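Side-chain contacts in ferric uptake regulation protein (Pseudomonas aeruginosa, PDB 1MZB), which probably acts as a metal-dependent DNA-binding repressor that matches the expression of iron-uptake genes to the iron available in the cell: residues A[19-22]-A[23-27]; A[42-46]-A[47-51]; A[57-60]-A[61-64]. All coordinates share one frame; numbering follows the deposited sequence.

Contact 1 of 3, residues A[19-22]-A[23-27]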
ATOM      1  N   PRO A  19      -2.801  12.257  25.207  1.00 43.31           N
ATOM      2  CA  PRO A  19      -1.495  11.990  24.590  1.00 42.19           C
ATOM      3  C   PRO A  19      -1.591  10.945  23.486  1.00 39.60           C
ATOM      4  O   PRO A  19      -0.933  11.069  22.453  1.00 40.85           O
ATOM      5  CB  PRO A  19      -0.641  11.525  25.775  1.00 41.52           C
ATOM      6  CG  PRO A  19      -1.284  12.266  26.954  1.00 43.67           C
ATOM      7  CD  PRO A  19      -2.747  12.042  26.662  1.00 43.57           C
ATOM      8  N   ARG A  20      -2.415   9.927  23.696  1.00 38.62           N
ATOM      9  CA  ARG A  20      -2.555   8.880  22.692  1.00 38.44           C
ATOM     10  C   ARG A  20      -3.192   9.423  21.421  1.00 38.50           C
ATOM     11  O   ARG A  20      -2.790   9.078  20.310  1.00 36.52           O
ATOM     12  CB  ARG A  20      -3.341   7.689  23.256  1.00 39.35           C
ATOM     13  CG  ARG A  20      -2.538   6.859  24.226  1.00 38.25           C
ATOM     14  CD  ARG A  20      -3.341   5.744  24.885  1.00 40.91           C
ATOM     15  NE  ARG A  20      -2.500   5.036  25.845  1.00 42.39           N
ATOM     16  CZ  ARG A  20      -2.927   4.170  26.763  1.00 47.78           C
ATOM     17  NH1 ARG A  20      -4.219   3.862  26.882  1.00 48.46           N
ATOM     18  NH2 ARG A  20      -2.045   3.606  27.578  1.00 50.75           N
ATOM     19  N   VAL A  21      -4.171  10.310  21.565  1.00 38.19           N
ATOM     20  CA  VAL A  21      -4.798  10.883  20.389  1.00 37.08           C
ATOM     21  C   VAL A  21      -3.881  11.819  19.606  1.00 35.70           C
ATOM     22  O   VAL A  21      -3.796  11.741  18.368  1.00 36.70           O
ATOM     23  CB  VAL A  21      -6.103  11.638  20.779  1.00 38.75           C
ATOM     24  CG1 VAL A  21      -6.581  12.488  19.602  1.00 40.68           C
ATOM     25  CG2 VAL A  21      -7.155  10.632  21.178  1.00 39.59           C
ATOM     26  N   LYS A  22      -3.163  12.696  20.305  1.00 34.55           N
ATOM     27  CA  LYS A  22      -2.282  13.610  19.610  1.00 34.00           C
ATOM     28  C   LYS A  22      -1.144  12.894  18.853  1.00 32.52           C
ATOM     29  O   LYS A  22      -0.791  13.275  17.740  1.00 32.84           O
ATOM     30  CB  LYS A  22      -1.726  14.647  20.586  1.00 37.65           C
ATOM     31  CG  LYS A  22      -2.756  15.745  20.906  1.00 41.12           C
ATOM     32  CD  LYS A  22      -2.243  16.780  21.897  1.00 48.34           C
ATOM     33  CE  LYS A  22      -3.310  17.883  22.103  1.00 49.41           C
ATOM     34  NZ  LYS A  22      -3.924  18.262  20.787  1.00 53.00           N
ATOM     35  N   ILE A  23      -0.586  11.853  19.454  1.00 33.87           N
ATOM     36  CA  ILE A  23       0.504  11.128  18.791  1.00 32.52           C
ATOM     37  C   ILE A  23       0.004  10.380  17.551  1.00 32.78           C
ATOM     38  O   ILE A  23       0.650  10.379  16.493  1.00 31.31           O
ATOM     39  CB  ILE A  23       1.190  10.200  19.813  1.00 32.88           C
ATOM     40  CG1 ILE A  23       1.885  11.085  20.860  1.00 33.83           C
ATOM     41  CG2 ILE A  23       2.162   9.240  19.088  1.00 31.45           C
ATOM     42  CD1 ILE A  23       2.394  10.374  22.102  1.00 33.40           C
ATOM     43  N   LEU A  24      -1.162   9.759  17.656  1.00 32.35           N
ATOM     44  CA  LEU A  24      -1.720   9.080  16.508  1.00 32.63           C
ATOM     45  C   LEU A  24      -2.003  10.089  15.370  1.00 31.83           C
ATOM     46  O   LEU A  24      -1.836   9.774  14.196  1.00 31.02           O
ATOM     47  CB  LEU A  24      -3.002   8.352  16.919  1.00 35.38           C
ATOM     48  CG  LEU A  24      -3.552   7.354  15.902  1.00 38.71           C
ATOM     49  CD1 LEU A  24      -2.543   6.240  15.671  1.00 36.87           C
ATOM     50  CD2 LEU A  24      -4.880   6.778  16.426  1.00 40.61           C
ATOM     51  N   GLN A  25      -2.408  11.310  15.712  1.00 33.51           N
ATOM     52  CA  GLN A  25      -2.694  12.316  14.690  1.00 35.03           C
ATOM     53  C   GLN A  25      -1.393  12.756  14.048  1.00 35.42           C
ATOM     54  O   GLN A  25      -1.336  12.996  12.837  1.00 33.40           O
ATOM     55  CB  GLN A  25      -3.420  13.527  15.305  1.00 35.81           C
ATOM     56  CG  GLN A  25      -4.851  13.227  15.723  1.00 42.57           C
ATOM     57  CD  GLN A  25      -5.470  14.362  16.531  1.00 47.30           C
ATOM     58  OE1 GLN A  25      -4.758  15.195  17.092  1.00 48.26           O
ATOM     59  NE2 GLN A  25      -6.806  14.380  16.614  1.00 47.80           N
ATOM     60  N   MET A  26      -0.337  12.853  14.858  1.00 35.96           N
ATOM     61  CA  MET A  26       0.953  13.230  14.315  1.00 36.36           C
ATOM     62  C   MET A  26       1.417  12.157  13.332  1.00 35.06           C
ATOM     63  O   MET A  26       1.946  12.470  12.260  1.00 35.10           O
ATOM     64  CB  MET A  26       1.986  13.393  15.425  1.00 37.39           C
ATOM     65  CG  MET A  26       3.291  13.953  14.907  1.00 44.31           C
ATOM     66  SD  MET A  26       2.959  15.469  13.962  1.00 50.72           S
ATOM     67  CE  MET A  26       2.262  16.514  15.259  1.00 48.87           C
ATOM     68  N   LEU A  27       1.234  10.891  13.692  1.00 34.39           N
ATOM     69  CA  LEU A  27       1.640   9.807  12.809  1.00 35.14           C
ATOM     70  C   LEU A  27       0.855   9.840  11.512  1.00 36.28           C
ATOM     71  O   LEU A  27       1.404   9.577  10.433  1.00 36.05           O
ATOM     72  CB  LEU A  27       1.401   8.454  13.478  1.00 33.33           C
ATOM     73  CG  LEU A  27       2.388   8.112  14.587  1.00 34.13           C
ATOM     74  CD1 LEU A  27       2.000   6.776  15.219  1.00 36.58           C
ATOM     75  CD2 LEU A  27       3.801   8.068  14.000  1.00 34.88           C
TER
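Helix 18-28 of the winged-helix domain, the fold by which Fur proteins are thought to hold DNA, brings Val21 against Gln25 one turn further on. Carbon CG1 of Val21 lies 3.5 Å from NE2 of Gln25, so a methyl group packs against the nitrogen end of the amide. At the other end of that amide, OE1 of Gln25 lies 3.9 Å from CA of Lys22. Two torsions make the meeting possible: CG1 of Val21 is anti to its own nitrogen (chi1 168°), while CG of Gln25 stays beside its nitrogen (chi1 -71°) and the chain runs on extended. The glutamine therefore leans back over the preceding turn, and its CG comes within 3.2 Å of Val21 O, the same oxygen that accepts the bond from Gln25 N at 3.0 Å.

The carbonyl of Pro19 is approached in the same way. Ile23 N donates to Pro19 O at 3.1 Å, and the longer branch of the isoleucine folds alongside this oxygen, with CG1 of Ile23 3.2 Å from it. The regular ladder goes on from Leu24 N to Arg20 O and from Met26 N to Lys22 O, the latter bond 2.9 Å long.

The faces of the helix are shared among its neighbours. Ile23 packs on Val59 and Leu60, and Leu24 on Phe63, all of helix 53-66, whereas Met26 turns to Val40, Ala43 and Leu44 of helix 37-46. The guanidinium group of Arg20 reaches Lys15 O. Helix 4-11 closes a further face, where Leu9 meets Arg20 and Val21, and Glu5 meets Gln25.

Contact 2 of 3, residues A[42-46]-A[47-51]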
ATOM      1  N   LYS A  42       9.562  16.333  18.261  1.00 28.39           N
ATOM      2  CA  LYS A  42       9.890  17.630  17.670  1.00 33.43           C
ATOM      3  C   LYS A  42       8.688  18.200  16.925  1.00 34.65           C
ATOM      4  O   LYS A  42       8.407  19.408  17.031  1.00 35.60           O
ATOM      5  CB  LYS A  42      11.069  17.518  16.714  1.00 34.95           C
ATOM      6  CG  LYS A  42      12.413  17.354  17.434  1.00 45.67           C
ATOM      7  CD  LYS A  42      13.500  16.934  16.452  1.00 51.28           C
ATOM      8  CE  LYS A  42      14.836  16.704  17.151  1.00 54.00           C
ATOM      9  NZ  LYS A  42      15.870  16.221  16.191  1.00 58.25           N
ATOM     10  N   ALA A  43       7.995  17.352  16.167  1.00 34.63           N
ATOM     11  CA  ALA A  43       6.795  17.812  15.434  1.00 37.49           C
ATOM     12  C   ALA A  43       5.768  18.316  16.436  1.00 38.82           C
ATOM     13  O   ALA A  43       5.141  19.363  16.229  1.00 41.47           O
ATOM     14  CB  ALA A  43       6.202  16.684  14.621  1.00 35.59           C
ATOM     15  N   LEU A  44       5.582  17.579  17.521  1.00 38.55           N
ATOM     16  CA  LEU A  44       4.641  17.990  18.553  1.00 40.91           C
ATOM     17  C   LEU A  44       5.051  19.297  19.214  1.00 42.91           C
ATOM     18  O   LEU A  44       4.199  20.149  19.491  1.00 43.20           O
ATOM     19  CB  LEU A  44       4.500  16.909  19.615  1.00 39.90           C
ATOM     20  CG  LEU A  44       3.667  15.693  19.205  1.00 40.97           C
ATOM     21  CD1 LEU A  44       3.779  14.627  20.271  1.00 40.56           C
ATOM     22  CD2 LEU A  44       2.216  16.126  18.982  1.00 41.85           C
ATOM     23  N   MET A  45       6.345  19.465  19.476  1.00 43.01           N
ATOM     24  CA  MET A  45       6.826  20.705  20.092  1.00 45.06           C
ATOM     25  C   MET A  45       6.635  21.881  19.152  1.00 46.79           C
ATOM     26  O   MET A  45       6.299  22.980  19.592  1.00 47.10           O
ATOM     27  CB  MET A  45       8.300  20.607  20.472  1.00 46.08           C
ATOM     28  CG  MET A  45       8.575  19.678  21.646  1.00 46.23           C
ATOM     29  SD  MET A  45       7.744  20.063  23.228  1.00 50.60           S
ATOM     30  CE  MET A  45       8.691  21.484  23.794  1.00 51.29           C
ATOM     31  N   GLU A  46       6.866  21.659  17.862  1.00 47.81           N
ATOM     32  CA  GLU A  46       6.679  22.716  16.875  1.00 50.76           C
ATOM     33  C   GLU A  46       5.201  23.123  16.963  1.00 52.43           C
ATOM     34  O   GLU A  46       4.868  24.309  16.979  1.00 52.99           O
ATOM     35  CB  GLU A  46       6.984  22.190  15.469  1.00 51.16           C
ATOM     36  CG  GLU A  46       7.295  23.269  14.430  1.00 56.13           C
ATOM     37  CD  GLU A  46       7.013  22.810  12.999  1.00 58.73           C
ATOM     38  OE1 GLU A  46       7.178  21.597  12.700  1.00 61.34           O
ATOM     39  OE2 GLU A  46       6.637  23.664  12.162  1.00 60.85           O
ATOM     40  N   ALA A  47       4.316  22.131  17.037  1.00 53.38           N
ATOM     41  CA  ALA A  47       2.883  22.393  17.128  1.00 54.28           C
ATOM     42  C   ALA A  47       2.517  22.929  18.507  1.00 54.13           C
ATOM     43  O   ALA A  47       1.361  22.861  18.932  1.00 55.57           O
ATOM     44  CB  ALA A  47       2.099  21.113  16.829  1.00 54.36           C
ATOM     45  N   GLY A  48       3.505  23.469  19.205  1.00 53.92           N
ATOM     46  CA  GLY A  48       3.274  24.008  20.533  1.00 54.31           C
ATOM     47  C   GLY A  48       2.612  23.074  21.534  1.00 54.71           C
ATOM     48  O   GLY A  48       2.039  23.539  22.523  1.00 55.29           O
ATOM     49  N   GLU A  49       2.685  21.765  21.304  1.00 54.55           N
ATOM     50  CA  GLU A  49       2.059  20.813  22.220  1.00 54.04           C
ATOM     51  C   GLU A  49       2.851  20.613  23.513  1.00 54.31           C
ATOM     52  O   GLU A  49       3.979  21.103  23.656  1.00 55.27           O
ATOM     53  CB  GLU A  49       1.829  19.466  21.525  1.00 54.23           C
ATOM     54  CG  GLU A  49       0.811  19.504  20.370  1.00 55.11           C
ATOM     55  CD  GLU A  49      -0.632  19.765  20.827  1.00 56.66           C
ATOM     56  OE1 GLU A  49      -0.916  19.665  22.041  1.00 56.00           O
ATOM     57  OE2 GLU A  49      -1.492  20.046  19.965  1.00 56.26           O
ATOM     58  N   ASP A  50       2.252  19.882  24.450  1.00 53.14           N
ATOM     59  CA  ASP A  50       2.857  19.634  25.750  1.00 52.15           C
ATOM     60  C   ASP A  50       3.059  18.149  26.091  1.00 49.71           C
ATOM     61  O   ASP A  50       2.596  17.668  27.133  1.00 49.83           O
ATOM     62  CB  ASP A  50       1.990  20.318  26.820  1.00 55.46           C
ATOM     63  CG  ASP A  50       2.540  20.152  28.217  1.00 58.03           C
ATOM     64  OD1 ASP A  50       3.695  20.576  28.460  1.00 60.34           O
ATOM     65  OD2 ASP A  50       1.812  19.593  29.073  1.00 60.56           O
ATOM     66  N   VAL A  51       3.740  17.416  25.215  1.00 45.47           N
ATOM     67  CA  VAL A  51       3.977  15.997  25.465  1.00 41.09           C
ATOM     68  C   VAL A  51       5.492  15.791  25.539  1.00 38.80           C
ATOM     69  O   VAL A  51       6.197  16.101  24.581  1.00 38.01           O
ATOM     70  CB  VAL A  51       3.412  15.125  24.320  1.00 40.93           C
ATOM     71  CG1 VAL A  51       3.484  13.659  24.707  1.00 40.51           C
ATOM     72  CG2 VAL A  51       1.970  15.542  24.002  1.00 41.77           C
TER
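Leu44 meets Glu49 and Val51 with its two methyl branches: CD2 of Leu44 lies 3.9 Å from CG of Glu49, and CD1 of Leu44 approaches CB of Val51 at 4.1 Å. The leucine thus touches the aliphatic part of the glutamate on one branch and a valine on the other. Glu49 is also held close at its root, with its CB only 3.2 Å from Leu44 O. SD of Met45 stands 3.9 Å from Glu49 O, brought there by the bend of the methionine chain at chi2, with CG kept beside the backbone nitrogen.

These side chains are brought together by the way helix 37-46 stops. Glu49 N returns to Leu44 O in a bond of 2.9 Å with an N-H...O angle of 155°, and Gly48 N points back to Met45 O. The pair defines a Schellman motif with Gly48 as the C-prime residue, its phi of 54° turning the chain out of the helix; the Gly48 bond is the less certain of the two, since its nitrogen is crowded in the model. One step earlier Ala47 N still bonds Ala43 O at 3.0 Å as in the body of the helix, and the methyl of Ala47 rests 3.5 Å from Leu44 O.

Beyond the motif, the bend of Glu49 at chi2 (-68°) takes its carboxylate away from the leucine, and OE2 forms a salt bridge with Lys22 NZ of helix 18-28. Ile23 and Met26 of that helix also pack against Leu44. Val56, near the start of helix 53-66, touches both Leu44 and Val51.

Contact 3 of 3, residues A[57-60]-A[61-64]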
ATOM      1  N   TYR A  57       7.804   8.321  23.498  1.00 26.63           N
ATOM      2  CA  TYR A  57       8.366   6.983  23.299  1.00 27.34           C
ATOM      3  C   TYR A  57       7.451   5.901  23.894  1.00 29.30           C
ATOM      4  O   TYR A  57       7.215   4.861  23.296  1.00 27.97           O
ATOM      5  CB  TYR A  57       9.736   6.866  23.944  1.00 27.29           C
ATOM      6  CG  TYR A  57      10.359   5.498  23.698  1.00 27.20           C
ATOM      7  CD1 TYR A  57      10.869   5.158  22.450  1.00 28.91           C
ATOM      8  CD2 TYR A  57      10.367   4.524  24.700  1.00 31.59           C
ATOM      9  CE1 TYR A  57      11.382   3.859  22.199  1.00 29.28           C
ATOM     10  CE2 TYR A  57      10.865   3.236  24.462  1.00 28.74           C
ATOM     11  CZ  TYR A  57      11.362   2.916  23.228  1.00 29.81           C
ATOM     12  OH  TYR A  57      11.837   1.651  22.984  1.00 31.35           O
ATOM     13  N   ARG A  58       6.953   6.162  25.090  1.00 29.10           N
ATOM     14  CA  ARG A  58       6.074   5.210  25.747  1.00 30.70           C
ATOM     15  C   ARG A  58       4.835   4.930  24.918  1.00 28.46           C
ATOM     16  O   ARG A  58       4.467   3.777  24.717  1.00 27.52           O
ATOM     17  CB  ARG A  58       5.674   5.752  27.125  1.00 33.24           C
ATOM     18  CG  ARG A  58       6.853   5.836  28.043  1.00 46.41           C
ATOM     19  CD  ARG A  58       7.022   4.565  28.805  1.00 50.08           C
ATOM     20  NE  ARG A  58       6.124   4.534  29.965  1.00 57.32           N
ATOM     21  CZ  ARG A  58       6.388   5.116  31.133  1.00 60.65           C
ATOM     22  NH1 ARG A  58       7.527   5.780  31.295  1.00 62.82           N
ATOM     23  NH2 ARG A  58       5.526   5.019  32.146  1.00 61.40           N
ATOM     24  N   VAL A  59       4.175   5.990  24.463  1.00 28.33           N
ATOM     25  CA  VAL A  59       2.975   5.818  23.657  1.00 27.16           C
ATOM     26  C   VAL A  59       3.261   5.086  22.347  1.00 26.72           C
ATOM     27  O   VAL A  59       2.511   4.214  21.946  1.00 24.93           O
ATOM     28  CB  VAL A  59       2.314   7.154  23.322  1.00 28.99           C
ATOM     29  CG1 VAL A  59       1.147   6.922  22.331  1.00 29.74           C
ATOM     30  CG2 VAL A  59       1.807   7.839  24.581  1.00 30.41           C
ATOM     31  N   LEU A  60       4.347   5.445  21.654  1.00 23.54           N
ATOM     32  CA  LEU A  60       4.650   4.753  20.427  1.00 25.08           C
ATOM     33  C   LEU A  60       4.903   3.263  20.727  1.00 24.04           C
ATOM     34  O   LEU A  60       4.553   2.412  19.923  1.00 23.93           O
ATOM     35  CB  LEU A  60       5.894   5.391  19.749  1.00 22.57           C
ATOM     36  CG  LEU A  60       5.696   6.820  19.218  1.00 23.13           C
ATOM     37  CD1 LEU A  60       7.082   7.484  18.781  1.00 22.97           C
ATOM     38  CD2 LEU A  60       4.784   6.698  17.969  1.00 25.30           C
ATOM     39  N   THR A  61       5.496   2.952  21.887  1.00 25.65           N
ATOM     40  CA  THR A  61       5.749   1.538  22.224  1.00 25.42           C
ATOM     41  C   THR A  61       4.412   0.831  22.550  1.00 27.72           C
ATOM     42  O   THR A  61       4.212  -0.343  22.216  1.00 27.16           O
ATOM     43  CB  THR A  61       6.742   1.401  23.396  1.00 26.87           C
ATOM     44  OG1 THR A  61       8.032   1.884  22.953  1.00 28.68           O
ATOM     45  CG2 THR A  61       6.902  -0.070  23.802  1.00 28.76           C
ATOM     46  N   GLN A  62       3.489   1.584  23.135  1.00 28.98           N
ATOM     47  CA  GLN A  62       2.144   1.046  23.448  1.00 30.41           C
ATOM     48  C   GLN A  62       1.461   0.744  22.111  1.00 30.15           C
ATOM     49  O   GLN A  62       0.846  -0.322  21.948  1.00 28.61           O
ATOM     50  CB  GLN A  62       1.327   2.072  24.263  1.00 30.01           C
ATOM     51  CG  GLN A  62       1.914   2.433  25.641  1.00 36.00           C
ATOM     52  CD  GLN A  62       1.031   3.328  26.509  1.00 42.20           C
ATOM     53  OE1 GLN A  62       0.477   4.339  26.046  1.00 43.72           O
ATOM     54  NE2 GLN A  62       0.902   2.961  27.797  1.00 43.34           N
ATOM     55  N   PHE A  63       1.582   1.673  21.151  1.00 29.77           N
ATOM     56  CA  PHE A  63       0.978   1.504  19.825  1.00 28.80           C
ATOM     57  C   PHE A  63       1.577   0.328  19.080  1.00 29.90           C
ATOM     58  O   PHE A  63       0.894  -0.388  18.358  1.00 28.42           O
ATOM     59  CB  PHE A  63       1.178   2.762  18.960  1.00 27.39           C
ATOM     60  CG  PHE A  63       0.298   3.910  19.335  1.00 28.62           C
ATOM     61  CD1 PHE A  63      -0.586   3.813  20.400  1.00 29.95           C
ATOM     62  CD2 PHE A  63       0.374   5.098  18.635  1.00 28.33           C
ATOM     63  CE1 PHE A  63      -1.383   4.890  20.752  1.00 30.82           C
ATOM     64  CE2 PHE A  63      -0.426   6.190  18.992  1.00 29.07           C
ATOM     65  CZ  PHE A  63      -1.297   6.081  20.048  1.00 31.74           C
ATOM     66  N   GLU A  64       2.879   0.128  19.256  1.00 28.92           N
ATOM     67  CA  GLU A  64       3.552  -0.950  18.576  1.00 30.71           C
ATOM     68  C   GLU A  64       3.077  -2.319  19.077  1.00 31.41           C
ATOM     69  O   GLU A  64       2.801  -3.225  18.289  1.00 31.46           O
ATOM     70  CB  GLU A  64       5.054  -0.815  18.797  1.00 34.59           C
ATOM     71  CG  GLU A  64       5.851  -1.867  18.097  1.00 41.53           C
ATOM     72  CD  GLU A  64       6.815  -2.512  19.054  1.00 49.72           C
ATOM     73  OE1 GLU A  64       7.889  -1.910  19.313  1.00 51.28           O
ATOM     74  OE2 GLU A  64       6.467  -3.605  19.584  1.00 51.06           O
TER
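Thr61 N bonds Tyr57 O at 2.9 Å, and the same i to i+4 pattern continues along helix 53-66 through Gln62 to Arg58, Phe63 to Val59 and Glu64 to Leu60. By its place in the winged helix-turn-helix of Fur proteins, this is probably the recognition helix, the one laid against DNA.

The carbonyl of Tyr57 is gripped twice. Besides the backbone bond, OG1 of Thr61 donates to Tyr57 O at 3.1 Å, and the two donors arrive from opposite faces of the carbonyl plane. The hydroxyl can fold back this way because it sits beside the threonine's own nitrogen (chi1 -67°). The same torsion sets OG1 3.4 Å above the plane of the Tyr57 ring, displaced toward the rim, where CE2 and CZ are its nearest ring atoms. The phenol oxygen itself is hydrogen-bonded to Arg71 of strand 69-72.

Gln62 lies back along the preceding turn, its CG 3.0 Å from Arg58 O, and its amide oxygen is taken by Arg20 of helix 18-28.

Toward the interior, Val59 and Phe63 run side by side, pointing the same way. The ring of Phe63 is turned broadside to the valine, and Val59 O comes within 3.4 Å of CG of Phe63. Further out, a CH-pi contact sets CG1 of Val59 3.7 Å from the ring centroid, 20° off the normal, with CZ of Phe63 the nearest ring atom at 3.4 Å.

Contact 1 touches both of the others, its centre about 11 Å from each of theirs. Toward contact 2, Lys22 NZ and Glu49 OE2 are 3.1 Å apart, and SD of Met26 lies 3.5 Å from CB of Ala43. One isoleucine joins both neighbours: CG1 of Ile23 is 4.1 Å from CD1 of Leu44 in contact 2, and CD1 of Ile23 is 3.4 Å from CB of Val59 in contact 3. Contacts 2 and 3 do not touch: their centres are about 17 Å apart and their nearest atoms about 6 Å. All three belong to the helical part of the probable DNA-binding domain; the side chain of Tyr57 in contact 3 is about 13 Å from a bound zinc ion.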